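Local coordinates for protein beta-phosphoglucomutase (Clostridium difficile, PDB 4GIB) that probably interconverts beta-D-glucose 1-phosphate and beta-D-glucose 6-phosphate, as a magnesium-dependent phosphomutase of the HAD-like superfamily, at residues A[29-34]-A[122-127]. Numbering follows the deposited sequence.
Sequences FIFDLD and ESLLID. With NA (sodium ion), chain D; PO4 (phosphate ion), chain E.
Phe29 and Phe31 on strand 29-31 pack against Leu124 and Leu125 of helix 122-127, which runs roughly antiparallel to the strand, at 148°, with the two axes 11.1 Å apart at closest approach. The pairing illustrates how a Rossmann-like HAD core is layered: a helix lies on a central strand of the parallel sheet, joined to it by apolar side chains, while the strand's C-terminal end delivers the catalytic loop. With chi1 at -175°, the Leu124 side chain extends toward the strand and its fork splits between the two rings. CD2 meets the edge of the Phe31 ring, 3.8 Å from CE2 and near the ring plane; CD1 approaches Phe29 more loosely, 4.4 Å from CE2. Leu125 reaches Phe31 through CD2, 3.8 Å from CE1, and Phe31 CZ lies 3.9 Å from both Leu124 CD2 and Leu125 CD2, so the outer end of the ring meets both leucines. Ile237 of helix 234-247 touches both Phe29 and Leu124, while Ile193 of the neighbouring strand packs on both phenylalanines. Just beyond Phe31, Asp32, the predicted nucleophile, and Asp34, the predicted proton donor/acceptor, enter the active site. There a sodium ion is bound by Asp32 OD2 at 2.2 Å, by the backbone O of Asp34, and by Glu194 and Asp195. The bound phosphate receives a nearly straight hydrogen bond from the backbone, Asp34 N to O3, at 3.1 Å and 176°.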
ATOM      1  N   PHE A  29      11.981   1.458   7.498  1.00 23.88           N
ATOM      2  CA  PHE A  29      10.995   2.220   6.763  1.00 22.12           C
ATOM      3  C   PHE A  29      10.185   1.119   6.076  1.00 21.69           C
ATOM      4  O   PHE A  29      10.756   0.229   5.394  1.00 21.49           O
ATOM      5  CB  PHE A  29      11.619   3.134   5.705  1.00 21.36           C
ATOM      6  CG  PHE A  29      12.093   4.479   6.231  1.00 20.39           C
ATOM      7  CD1 PHE A  29      13.104   4.565   7.155  1.00 18.30           C
ATOM      8  CD2 PHE A  29      11.554   5.659   5.734  1.00 20.80           C
ATOM      9  CE1 PHE A  29      13.545   5.802   7.616  1.00 19.96           C
ATOM     10  CE2 PHE A  29      11.997   6.901   6.194  1.00 20.27           C
ATOM     11  CZ  PHE A  29      12.979   6.964   7.134  1.00 18.96           C
ATOM     12  N   ILE A  30       8.876   1.140   6.280  1.00 19.93           N
ATOM     13  CA  ILE A  30       8.002   0.164   5.655  1.00 21.50           C
ATOM     14  C   ILE A  30       7.056   0.943   4.769  1.00 21.61           C
ATOM     15  O   ILE A  30       6.285   1.756   5.253  1.00 21.00           O
ATOM     16  CB  ILE A  30       7.213  -0.674   6.681  1.00 20.18           C
ATOM     17  CG1 ILE A  30       8.172  -1.398   7.647  1.00 21.52           C
ATOM     18  CG2 ILE A  30       6.325  -1.683   5.948  1.00 19.90           C
ATOM     19  CD1 ILE A  30       7.429  -2.262   8.736  1.00 23.51           C
ATOM     20  N   PHE A  31       7.114   0.677   3.471  1.00 22.55           N
ATOM     21  CA  PHE A  31       6.305   1.398   2.501  1.00 23.12           C
ATOM     22  C   PHE A  31       5.083   0.647   2.010  1.00 23.93           C
ATOM     23  O   PHE A  31       5.046  -0.582   2.047  1.00 24.97           O
ATOM     24  CB  PHE A  31       7.164   1.702   1.267  1.00 21.83           C
ATOM     25  CG  PHE A  31       8.370   2.565   1.550  1.00 23.08           C
ATOM     26  CD1 PHE A  31       9.545   2.005   2.024  1.00 22.13           C
ATOM     27  CD2 PHE A  31       8.345   3.923   1.286  1.00 22.24           C
ATOM     28  CE1 PHE A  31      10.664   2.799   2.266  1.00 23.96           C
ATOM     29  CE2 PHE A  31       9.457   4.710   1.515  1.00 23.31           C
ATOM     30  CZ  PHE A  31      10.619   4.142   2.016  1.00 20.91           C
ATOM     31  N   ASP A  32       4.063   1.396   1.582  1.00 25.93           N
ATOM     32  CA  ASP A  32       2.941   0.791   0.880  1.00 28.24           C
ATOM     33  C   ASP A  32       3.356   0.978  -0.569  1.00 27.23           C
ATOM     34  O   ASP A  32       4.212   1.824  -0.866  1.00 28.72           O
ATOM     35  CB  ASP A  32       1.588   1.459   1.125  1.00 28.62           C
ATOM     36  CG  ASP A  32       0.450   0.761   0.338  1.00 33.29           C
ATOM     37  OD1 ASP A  32       0.633  -0.436  -0.009  1.00 33.66           O
ATOM     38  OD2 ASP A  32      -0.602   1.399   0.041  1.00 33.94           O
ATOM     39  N   LEU A  33       2.761   0.221  -1.476  1.00 25.33           N
ATOM     40  CA  LEU A  33       3.132   0.329  -2.878  1.00 25.86           C
ATOM     41  C   LEU A  33       2.374   1.480  -3.571  1.00 26.56           C
ATOM     42  O   LEU A  33       2.954   2.532  -3.861  1.00 27.60           O
ATOM     43  CB  LEU A  33       2.904  -1.015  -3.582  1.00 25.25           C
ATOM     44  CG  LEU A  33       3.253  -1.094  -5.072  1.00 27.66           C
ATOM     45  CD1 LEU A  33       4.747  -0.879  -5.308  1.00 23.26           C
ATOM     46  CD2 LEU A  33       2.795  -2.432  -5.629  1.00 26.20           C
ATOM     47  N   ASP A  34       1.080   1.278  -3.821  1.00 26.97           N
ATOM     48  CA  ASP A  34       0.229   2.289  -4.486  1.00 26.85           C
ATOM     49  C   ASP A  34       0.243   3.671  -3.811  1.00 25.84           C
ATOM     50  O   ASP A  34      -0.008   3.788  -2.626  1.00 25.08           O
ATOM     51  CB  ASP A  34      -1.209   1.774  -4.517  1.00 26.26           C
ATOM     52  CG  ASP A  34      -2.162   2.719  -5.221  1.00 32.45           C
ATOM     53  OD1 ASP A  34      -1.721   3.527  -6.091  1.00 30.72           O
ATOM     54  OD2 ASP A  34      -3.376   2.643  -4.891  1.00 37.32           O
ATOM     55  N   GLU A 122      13.200   7.160  -5.040  1.00 30.59           N
ATOM     56  CA  GLU A 122      14.537   6.583  -5.230  1.00 31.38           C
ATOM     57  C   GLU A 122      15.559   7.201  -4.304  1.00 29.77           C
ATOM     58  O   GLU A 122      16.368   6.499  -3.713  1.00 29.73           O
ATOM     59  CB  GLU A 122      15.057   6.766  -6.649  1.00 32.92           C
ATOM     60  CG  GLU A 122      14.676   5.706  -7.602  1.00 37.05           C
ATOM     61  CD  GLU A 122      15.482   5.811  -8.883  1.00 44.26           C
ATOM     62  OE1 GLU A 122      15.362   6.847  -9.581  1.00 42.83           O
ATOM     63  OE2 GLU A 122      16.229   4.849  -9.189  1.00 48.76           O
ATOM     64  N   SER A 123      15.546   8.524  -4.211  1.00 29.80           N
ATOM     65  CA  SER A 123      16.504   9.240  -3.357  1.00 28.65           C
ATOM     66  C   SER A 123      16.296   8.841  -1.901  1.00 27.23           C
ATOM     67  O   SER A 123      17.258   8.642  -1.159  1.00 28.73           O
ATOM     68  CB  SER A 123      16.361  10.746  -3.540  1.00 28.94           C
ATOM     69  OG  SER A 123      17.125  11.442  -2.583  1.00 31.98           O
ATOM     70  N   LEU A 124      15.040   8.706  -1.490  1.00 25.85           N
ATOM     71  CA  LEU A 124      14.749   8.271  -0.125  1.00 25.93           C
ATOM     72  C   LEU A 124      15.278   6.860   0.065  1.00 23.72           C
ATOM     73  O   LEU A 124      16.004   6.589   1.017  1.00 25.41           O
ATOM     74  CB  LEU A 124      13.248   8.299   0.187  1.00 25.27           C
ATOM     75  CG  LEU A 124      12.892   7.976   1.648  1.00 26.95           C
ATOM     76  CD1 LEU A 124      13.529   9.008   2.599  1.00 29.29           C
ATOM     77  CD2 LEU A 124      11.403   7.918   1.865  1.00 24.55           C
ATOM     78  N   LEU A 125      14.921   5.961  -0.841  1.00 23.82           N
ATOM     79  CA  LEU A 125      15.366   4.559  -0.737  1.00 23.35           C
ATOM     80  C   LEU A 125      16.884   4.474  -0.547  1.00 23.86           C
ATOM     81  O   LEU A 125      17.356   3.740   0.309  1.00 23.14           O
ATOM     82  CB  LEU A 125      14.908   3.743  -1.947  1.00 23.29           C
ATOM     83  CG  LEU A 125      13.394   3.508  -2.082  1.00 23.65           C
ATOM     84  CD1 LEU A 125      13.078   2.829  -3.404  1.00 20.29           C
ATOM     85  CD2 LEU A 125      12.820   2.697  -0.907  1.00 25.54           C
ATOM     86  N   ILE A 126      17.643   5.245  -1.324  1.00 25.30           N
ATOM     87  CA  ILE A 126      19.100   5.282  -1.175  1.00 27.89           C
ATOM     88  C   ILE A 126      19.541   5.740   0.225  1.00 28.95           C
ATOM     89  O   ILE A 126      20.295   5.033   0.899  1.00 28.59           O
ATOM     90  CB  ILE A 126      19.742   6.227  -2.201  1.00 29.89           C
ATOM     91  CG1 ILE A 126      19.519   5.689  -3.621  1.00 30.83           C
ATOM     92  CG2 ILE A 126      21.210   6.401  -1.904  1.00 29.29           C
ATOM     93  CD1 ILE A 126      19.907   4.282  -3.785  1.00 27.58           C
ATOM     94  N   ASP A 127      19.074   6.916   0.653  1.00 29.37           N
ATOM     95  CA  ASP A 127      19.427   7.452   1.976  1.00 31.46           C
ATOM     96  C   ASP A 127      19.065   6.522   3.145  1.00 30.30           C
ATOM     97  O   ASP A 127      19.801   6.455   4.124  1.00 32.74           O
ATOM     98  CB  ASP A 127      18.791   8.834   2.205  1.00 31.96           C
ATOM     99  CG  ASP A 127      19.406   9.917   1.329  1.00 36.99           C
ATOM    100  OD1 ASP A 127      20.542   9.728   0.834  1.00 45.08           O
ATOM    101  OD2 ASP A 127      18.758  10.966   1.145  1.00 43.48           O
TER
HETATM  102 NA    NA D 302      -1.297   3.401  -0.554  0.50 23.52          NA
HETATM  103  P   PO4 E 303      -1.576  -1.495  -2.192  1.00 54.62           P
HETATM  104  O1  PO4 E 303      -2.046  -0.124  -1.763  1.00 54.79           O
HETATM  105  O2  PO4 E 303      -2.633  -2.163  -3.044  1.00 57.88           O
HETATM  106  O3  PO4 E 303      -0.322  -1.372  -3.002  1.00 50.60           O
HETATM  107  O4  PO4 E 303      -1.326  -2.309  -0.949  1.00 56.46           O
HETATM  108  O   HOH W   1      -3.098   2.350  -1.124  1.00 41.35           O